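Local coordinates for protein HicA3 Toxin (Yersinia pestis, PDB 4P78) that probably acts as an RNA-cleaving toxin of a bacterial toxin-antitoxin system, and is held here in complex with its antitoxin HicB3, at residues Glu5-Leu10 against Trp15-Gly20; Arg55-Gln58 against Gly62-Leu65; Val29-Pro34 against Ile40-Pro45. All blocks are in the same frame, centred on the assembly; numbering follows the deposited sequence.

Contact 1: residues Glu5-Leu10 against Trp15-Gly20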
# COMPACT_ATOMS: atom_id res chain seq x y z
N GLU C 5 -9.38 -14.58 22.41
CA GLU C 5 -10.81 -14.78 22.22
C GLU C 5 -11.14 -15.22 20.78
O GLU C 5 -12.04 -16.04 20.58
CB GLU C 5 -11.59 -13.51 22.57
CG GLU C 5 -13.09 -13.75 22.55
CD GLU C 5 -13.90 -12.49 22.73
OE1 GLU C 5 -13.39 -11.52 23.34
OE2 GLU C 5 -15.07 -12.46 22.26
N LEU C 6 -10.42 -14.69 19.80
CA LEU C 6 -10.62 -15.09 18.40
C LEU C 6 -10.31 -16.57 18.20
O LEU C 6 -11.07 -17.30 17.58
CB LEU C 6 -9.76 -14.24 17.45
CG LEU C 6 -9.74 -14.69 15.98
CD1 LEU C 6 -11.16 -14.86 15.44
CD2 LEU C 6 -8.95 -13.69 15.11
N ILE C 7 -9.18 -17.01 18.75
CA ILE C 7 -8.78 -18.42 18.71
C ILE C 7 -9.85 -19.33 19.35
O ILE C 7 -10.20 -20.38 18.80
CB ILE C 7 -7.42 -18.63 19.42
CG1 ILE C 7 -6.29 -17.96 18.63
CG2 ILE C 7 -7.13 -20.12 19.64
CD1 ILE C 7 -4.91 -18.12 19.25
N LYS C 8 -10.40 -18.92 20.48
CA LYS C 8 -11.45 -19.72 21.11
C LYS C 8 -12.75 -19.69 20.29
O LYS C 8 -13.45 -20.69 20.21
CB LYS C 8 -11.66 -19.28 22.55
CG LYS C 8 -10.39 -19.51 23.40
CD LYS C 8 -10.23 -18.51 24.56
CE LYS C 8 -8.79 -18.53 25.10
NZ LYS C 8 -8.45 -17.31 25.89
N ARG C 9 -13.04 -18.58 19.61
CA ARG C 9 -14.18 -18.59 18.68
C ARG C 9 -13.92 -19.50 17.49
O ARG C 9 -14.85 -20.14 16.97
CB ARG C 9 -14.50 -17.17 18.21
CG ARG C 9 -15.17 -16.34 19.30
CD ARG C 9 -15.29 -14.89 18.89
NE ARG C 9 -15.84 -14.08 19.97
CZ ARG C 9 -17.13 -13.96 20.22
NH1 ARG C 9 -18.01 -14.60 19.46
NH2 ARG C 9 -17.55 -13.20 21.22
N LEU C 10 -12.67 -19.60 17.05
CA LEU C 10 -12.32 -20.51 15.96
C LEU C 10 -12.44 -21.98 16.41
O LEU C 10 -12.86 -22.85 15.64
CB LEU C 10 -10.91 -20.21 15.44
CG LEU C 10 -10.79 -18.94 14.58
CD1 LEU C 10 -9.35 -18.46 14.45
CD2 LEU C 10 -11.36 -19.20 13.20
N TRP C 15 -12.23 -25.55 14.55
CA TRP C 15 -10.80 -25.42 14.25
C TRP C 15 -9.95 -25.81 15.45
O TRP C 15 -10.40 -25.73 16.60
CB TRP C 15 -10.48 -23.97 13.82
CG TRP C 15 -11.11 -23.62 12.51
CD1 TRP C 15 -12.41 -23.24 12.29
CD2 TRP C 15 -10.49 -23.65 11.21
NE1 TRP C 15 -12.63 -23.04 10.95
CE2 TRP C 15 -11.47 -23.29 10.26
CE3 TRP C 15 -9.20 -23.96 10.77
CZ2 TRP C 15 -11.19 -23.21 8.90
CZ3 TRP C 15 -8.92 -23.88 9.42
CH2 TRP C 15 -9.91 -23.51 8.49
N GLN C 16 -8.72 -26.24 15.20
CA GLN C 16 -7.79 -26.58 16.28
C GLN C 16 -6.48 -25.84 16.09
O GLN C 16 -6.04 -25.66 14.97
CB GLN C 16 -7.53 -28.09 16.31
CG GLN C 16 -8.77 -28.92 16.65
CD GLN C 16 -8.60 -30.40 16.33
OE1 GLN C 16 -7.50 -30.89 16.08
NE2 GLN C 16 -9.72 -31.13 16.32
N ILE C 17 -5.86 -25.43 17.19
CA ILE C 17 -4.51 -24.89 17.17
C ILE C 17 -3.57 -25.95 16.63
O ILE C 17 -3.51 -27.07 17.14
CB ILE C 17 -4.02 -24.45 18.56
CG1 ILE C 17 -4.91 -23.32 19.09
CG2 ILE C 17 -2.53 -24.03 18.49
CD1 ILE C 17 -4.70 -22.99 20.57
N ARG C 18 -2.84 -25.59 15.58
CA ARG C 18 -1.85 -26.46 14.99
C ARG C 18 -0.52 -26.21 15.70
O ARG C 18 0.15 -27.14 16.16
CB ARG C 18 -1.78 -26.19 13.49
CG ARG C 18 -0.86 -27.08 12.70
CD ARG C 18 -0.95 -26.74 11.19
NE ARG C 18 0.19 -27.29 10.46
CZ ARG C 18 1.34 -26.66 10.30
NH1 ARG C 18 1.50 -25.43 10.80
NH2 ARG C 18 2.33 -27.23 9.63
N GLY C 19 -0.15 -24.95 15.83
CA GLY C 19 1.07 -24.59 16.52
C GLY C 19 1.42 -23.14 16.30
O GLY C 19 0.73 -22.42 15.57
N GLY C 20 2.50 -22.71 16.94
CA GLY C 20 2.99 -21.36 16.81
C GLY C 20 4.11 -21.34 15.80
O GLY C 20 4.72 -22.36 15.48
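Ile7 reaches from helix 3-12 to Ile17 on the first strand: its CG2 methyl, which lies anti to the backbone N and beside the carbonyl carbon, sits 3.9 Å from Ile17 CD1. The two side chains cross at about a right angle, and CG1 of Ile17 shares the same methyl. Two residues further on, Arg9 turns back along the helix to Glu5 and grips one carboxylate oxygen side-on, with NE 2.9 Å and NH2 2.8 Å from Glu5 OE2, a salt bridge lying within the guanidinium plane. Helix 3-12 opens the alpha-beta-beta-beta-alpha order of HicA toxins, a fold resembling the double-stranded RNA-binding domain, and here a short connection leads from it to the first strand. Leu10 ties the two across that connection: its O accepts Trp15 N at 3.0 Å with an N-H...O angle of 151°, the donor tilted from the carbonyl plane. The same oxygen also lies at the edge of the indole, 3.4 Å from Trp15 CD1. Beside the bond, Leu10 CB packs on Trp15 CB at 4.1 Å. The buried indole continues onto Ile40 of the third strand, while its NE1 makes a weak hydrogen bond to Ala61 O at the end of the last helix.

Contact 2: residues Arg55-Gln58 against Gly62-Leu65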
# COMPACT_ATOMS: atom_id res chain seq x y z
N ARG C 55 -14.70 -9.87 10.07
CA ARG C 55 -15.68 -10.15 9.02
C ARG C 55 -15.15 -11.20 8.05
O ARG C 55 -15.89 -12.05 7.56
CB ARG C 55 -16.05 -8.86 8.26
CG ARG C 55 -17.13 -8.00 8.93
CD ARG C 55 -18.51 -8.40 8.44
NE ARG C 55 -19.56 -7.49 8.90
CZ ARG C 55 -19.89 -6.35 8.28
NH1 ARG C 55 -19.26 -5.97 7.18
NH2 ARG C 55 -20.87 -5.59 8.77
N GLN C 56 -13.86 -11.12 7.76
CA GLN C 56 -13.21 -12.06 6.86
C GLN C 56 -13.03 -13.41 7.54
O GLN C 56 -13.18 -14.46 6.91
CB GLN C 56 -11.87 -11.51 6.38
CG GLN C 56 -11.12 -12.42 5.39
CD GLN C 56 -11.81 -12.50 4.04
OE1 GLN C 56 -12.70 -11.70 3.72
NE2 GLN C 56 -11.42 -13.49 3.24
N ALA C 57 -12.69 -13.38 8.82
CA ALA C 57 -12.56 -14.62 9.58
C ALA C 57 -13.88 -15.38 9.57
O ALA C 57 -13.91 -16.59 9.36
CB ALA C 57 -12.11 -14.34 11.00
N GLN C 58 -14.98 -14.66 9.79
CA GLN C 58 -16.31 -15.26 9.68
C GLN C 58 -16.54 -15.82 8.28
O GLN C 58 -17.08 -16.90 8.10
CB GLN C 58 -17.41 -14.25 10.02
CG GLN C 58 -18.82 -14.82 9.86
CD GLN C 58 -19.90 -13.78 10.09
OE1 GLN C 58 -19.76 -12.63 9.67
NE2 GLN C 58 -20.97 -14.17 10.77
N GLY C 62 -16.25 -19.26 9.61
CA GLY C 62 -17.61 -19.46 10.07
C GLY C 62 -17.82 -19.27 11.57
O GLY C 62 -18.72 -19.84 12.16
N ILE C 63 -16.98 -18.45 12.18
CA ILE C 63 -17.11 -18.14 13.59
C ILE C 63 -18.29 -17.21 13.87
O ILE C 63 -18.81 -16.56 12.97
CB ILE C 63 -15.84 -17.46 14.11
CG1 ILE C 63 -15.58 -16.16 13.34
CG2 ILE C 63 -14.65 -18.39 13.96
CD1 ILE C 63 -14.38 -15.38 13.85
N LYS C 64 -18.71 -17.19 15.13
CA LYS C 64 -19.60 -16.15 15.66
C LYS C 64 -18.78 -14.90 15.92
O LYS C 64 -17.68 -15.00 16.46
CB LYS C 64 -20.27 -16.58 16.96
CG LYS C 64 -21.27 -17.70 16.86
CD LYS C 64 -21.58 -18.25 18.25
CE LYS C 64 -22.15 -17.15 19.16
NZ LYS C 64 -22.46 -17.68 20.53
N LEU C 65 -19.31 -13.74 15.56
CA LEU C 65 -18.67 -12.48 15.91
C LEU C 65 -19.36 -11.95 17.17
O LEU C 65 -18.78 -11.19 17.93
CB LEU C 65 -18.76 -11.46 14.77
CG LEU C 65 -18.16 -11.94 13.45
CD1 LEU C 65 -18.13 -10.82 12.41
CD2 LEU C 65 -16.77 -12.51 13.68
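Gln58 O takes the backbone N of Gly62 at 2.9 Å, the i to i+4 bond that marks the last turn of helix 51-61. It is a bent bond, with 133° at the hydrogen, and the donor stands above the carbonyl plane. The CA of Gly62 also approaches this oxygen, 3.3 Å from Gln58 O, as a CA-H...O contact. Gly62 is the first residue to leave helical geometry, and its positive phi of 80°, a conformation that favours glycine, ends the helix and sends the chain back along it.

Ile63 follows and lays its side chain against the turn just traversed. Its CG1 is wedged between the backbone N and the carbonyl carbon (chi1 60°), which brings it to 3.8 Å from Gln58 CA and carries CD1 on to 3.8 Å from Ala57 CB. The isoleucine also touches Leu6 and Leu10, so it sits between the first and last helices.

On the outer side, Gln58 stretches out, CG anti to its own N, and its aliphatic part lies along the returning chain, CG 3.6 Å from Ile63 O. Leu65 crosses it at about a right angle, with CD1 3.7 Å from Gln58 OE1 and CD2 near CB; it also packs on Lys51 and Leu54 of the same helix. Arg55 meets Leu65 CD1 through its CA, its side chain leaving the helix away from the tail; the guanidinium NH1 forms a salt bridge to Glu75 of the HicB3 chain, and Gln56 OE1 is bonded to Arg71 of that chain.

The chemistry thus divides: a single backbone bond closes the turn, and beyond it the tail meets this helical segment through van der Waals contacts, largely of aliphatic groups, while Arg55 and Gln56 of the same helical turn pair with the antitoxin.

Contact 3: residues Val29-Pro34 against Ile40-Pro45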
# COMPACT_ATOMS: atom_id res chain seq x y z
N VAL C 29 0.06 -17.83 15.02
CA VAL C 29 -0.54 -19.11 15.38
C VAL C 29 -1.22 -19.66 14.11
O VAL C 29 -1.94 -18.93 13.43
CB VAL C 29 -1.54 -18.95 16.55
CG1 VAL C 29 -2.33 -20.23 16.81
CG2 VAL C 29 -0.80 -18.53 17.83
N THR C 30 -0.92 -20.91 13.75
CA THR C 30 -1.65 -21.58 12.68
C THR C 30 -2.73 -22.51 13.24
O THR C 30 -2.58 -23.11 14.32
CB THR C 30 -0.71 -22.40 11.74
OG1 THR C 30 -0.09 -23.49 12.45
CG2 THR C 30 0.34 -21.51 11.10
N LEU C 31 -3.84 -22.61 12.52
CA LEU C 31 -4.91 -23.51 12.93
C LEU C 31 -5.31 -24.36 11.75
O LEU C 31 -5.11 -23.97 10.60
CB LEU C 31 -6.13 -22.75 13.45
CG LEU C 31 -5.89 -21.83 14.65
CD1 LEU C 31 -5.63 -20.36 14.20
CD2 LEU C 31 -7.07 -21.93 15.61
N CYS C 32 -5.89 -25.52 12.05
CA CYS C 32 -6.41 -26.41 11.04
C CYS C 32 -7.74 -26.96 11.51
O CYS C 32 -8.09 -26.84 12.69
CB CYS C 32 -5.43 -27.55 10.76
SG CYS C 32 -5.05 -28.54 12.22
N LYS C 33 -8.48 -27.58 10.61
CA LYS C 33 -9.79 -28.12 10.94
C LYS C 33 -9.91 -29.50 10.32
O LYS C 33 -9.70 -29.66 9.12
CB LYS C 33 -10.91 -27.19 10.44
CG LYS C 33 -12.32 -27.65 10.79
CD LYS C 33 -13.37 -26.60 10.42
CE LYS C 33 -14.75 -27.05 10.87
NZ LYS C 33 -15.79 -26.00 10.63
N PRO C 34 -10.23 -30.51 11.15
CA PRO C 34 -10.27 -31.91 10.71
C PRO C 34 -11.20 -32.10 9.52
O PRO C 34 -12.31 -31.57 9.54
CB PRO C 34 -10.80 -32.65 11.95
CG PRO C 34 -10.48 -31.76 13.09
CD PRO C 34 -10.61 -30.37 12.57
N ILE C 40 -5.52 -21.62 8.76
CA ILE C 40 -5.67 -20.22 9.13
C ILE C 40 -4.39 -19.77 9.83
O ILE C 40 -3.93 -20.43 10.77
CB ILE C 40 -6.90 -19.99 10.03
CG1 ILE C 40 -8.16 -20.28 9.21
CG2 ILE C 40 -6.93 -18.55 10.57
CD1 ILE C 40 -9.43 -20.06 9.96
N THR C 41 -3.79 -18.69 9.34
CA THR C 41 -2.62 -18.09 9.96
C THR C 41 -3.01 -16.75 10.59
O THR C 41 -3.45 -15.83 9.90
CB THR C 41 -1.45 -17.87 8.95
OG1 THR C 41 -1.08 -19.12 8.35
CG2 THR C 41 -0.24 -17.29 9.65
N LEU C 42 -2.84 -16.67 11.91
CA LEU C 42 -3.18 -15.48 12.70
C LEU C 42 -1.96 -14.80 13.29
O LEU C 42 -1.05 -15.47 13.78
CB LEU C 42 -4.12 -15.84 13.85
CG LEU C 42 -5.54 -16.27 13.55
CD1 LEU C 42 -6.25 -16.63 14.86
CD2 LEU C 42 -6.22 -15.12 12.84
N PRO C 43 -1.95 -13.45 13.28
CA PRO C 43 -0.96 -12.72 14.07
C PRO C 43 -1.23 -12.92 15.57
O PRO C 43 -2.40 -12.97 15.96
CB PRO C 43 -1.20 -11.25 13.68
CG PRO C 43 -2.64 -11.20 13.28
CD PRO C 43 -2.95 -12.56 12.66
N TYR C 44 -0.20 -13.03 16.39
CA TYR C 44 -0.41 -13.30 17.81
C TYR C 44 0.80 -12.84 18.62
O TYR C 44 1.94 -13.00 18.19
CB TYR C 44 -0.71 -14.81 18.01
CG TYR C 44 -0.56 -15.33 19.44
CD1 TYR C 44 -1.65 -15.39 20.30
CD2 TYR C 44 0.67 -15.77 19.90
CE1 TYR C 44 -1.51 -15.86 21.59
CE2 TYR C 44 0.83 -16.24 21.19
CZ TYR C 44 -0.26 -16.28 22.03
OH TYR C 44 -0.08 -16.75 23.30
N PRO C 45 0.56 -12.24 19.79
CA PRO C 45 -0.75 -11.90 20.37
C PRO C 45 -1.17 -10.46 20.06
O PRO C 45 -0.32 -9.59 19.96
CB PRO C 45 -0.52 -12.10 21.86
CG PRO C 45 0.93 -11.66 22.05
CD PRO C 45 1.65 -12.00 20.76
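The Tyr44 ring lies between Val29 and Pro45, one on each face. Val29 CG2 sits over one face, 4.0 Å from the ring centroid in a CH-pi contact, and is closest to Tyr44 CG at 3.6 Å; on the opposite face Pro45 CB stands above the plane, offset toward the rim. The peptide bond before Pro45 is cis, consistent with the known tendency of an aromatic residue to pack on a following cis-proline. The segments lie on the antiparallel hairpin of strands 27-33 and 36-44, the second and third strands of the HicA sheet.

Val29 and Leu42 form one hydrogen-bonded pair, with Leu42 N to Val29 O at 2.9 Å and nearly straight (173°). Leu31 and Ile40 form the next, Leu31 N reaching Ile40 O at 2.8 Å. Their side chains share the face that meets helix 3-12, where Ile40 packs on Leu10 and Leu42 on both Leu6 and Leu10.

Thr30 and Thr41, a non-hydrogen-bonded pair, point the same way from the other face and lie side by side, Thr30 CG2 being 3.9 Å from Thr41 OG1. Their hydroxyls find partners beyond the two strands: Thr30 OG1 sits between its own N and carbonyl carbon (chi1 65°), where Arg18 NH1 reaches it, and Thr41 OG1 bonds to His45 ND1 of the HicB3 chain. Thr41 also forms backbone hydrogen bonds with that chain. The antitoxin thus binds directly on this strand.

On the helix side, Leu31 CD1 rests 3.8 Å from Leu42 CD1, and between the strands Ile40 O is also met by Thr30 CA at 3.2 Å in a CA-H...O contact.

Overall arrangement
Contacts 1 and 3 meet in one sheet, through strand 16-22 of the first, their centres about 6 Å apart. Strand 16-22 pairs with strand 27-33 through Gln16 N to Cys32 O, 2.7 Å, and Arg18 N to Thr30 O, 2.8 Å, where Arg18 and Gly19 facing Thr30 make a classic beta bulge. Contact 2 lies 13 Å from contact 1 between centres, yet the two touch: Leu10 CD2 meets Ile63 CG2 at 3.5 Å and Arg9 NH1 reaches Lys64 O at 3.0 Å. Contacts 2 and 3 stay about 6 Å apart at their nearest atoms, with helix 3-12 touching both. HicB3 reaches all three, with Glu52 of that chain salt-bridged to Arg18.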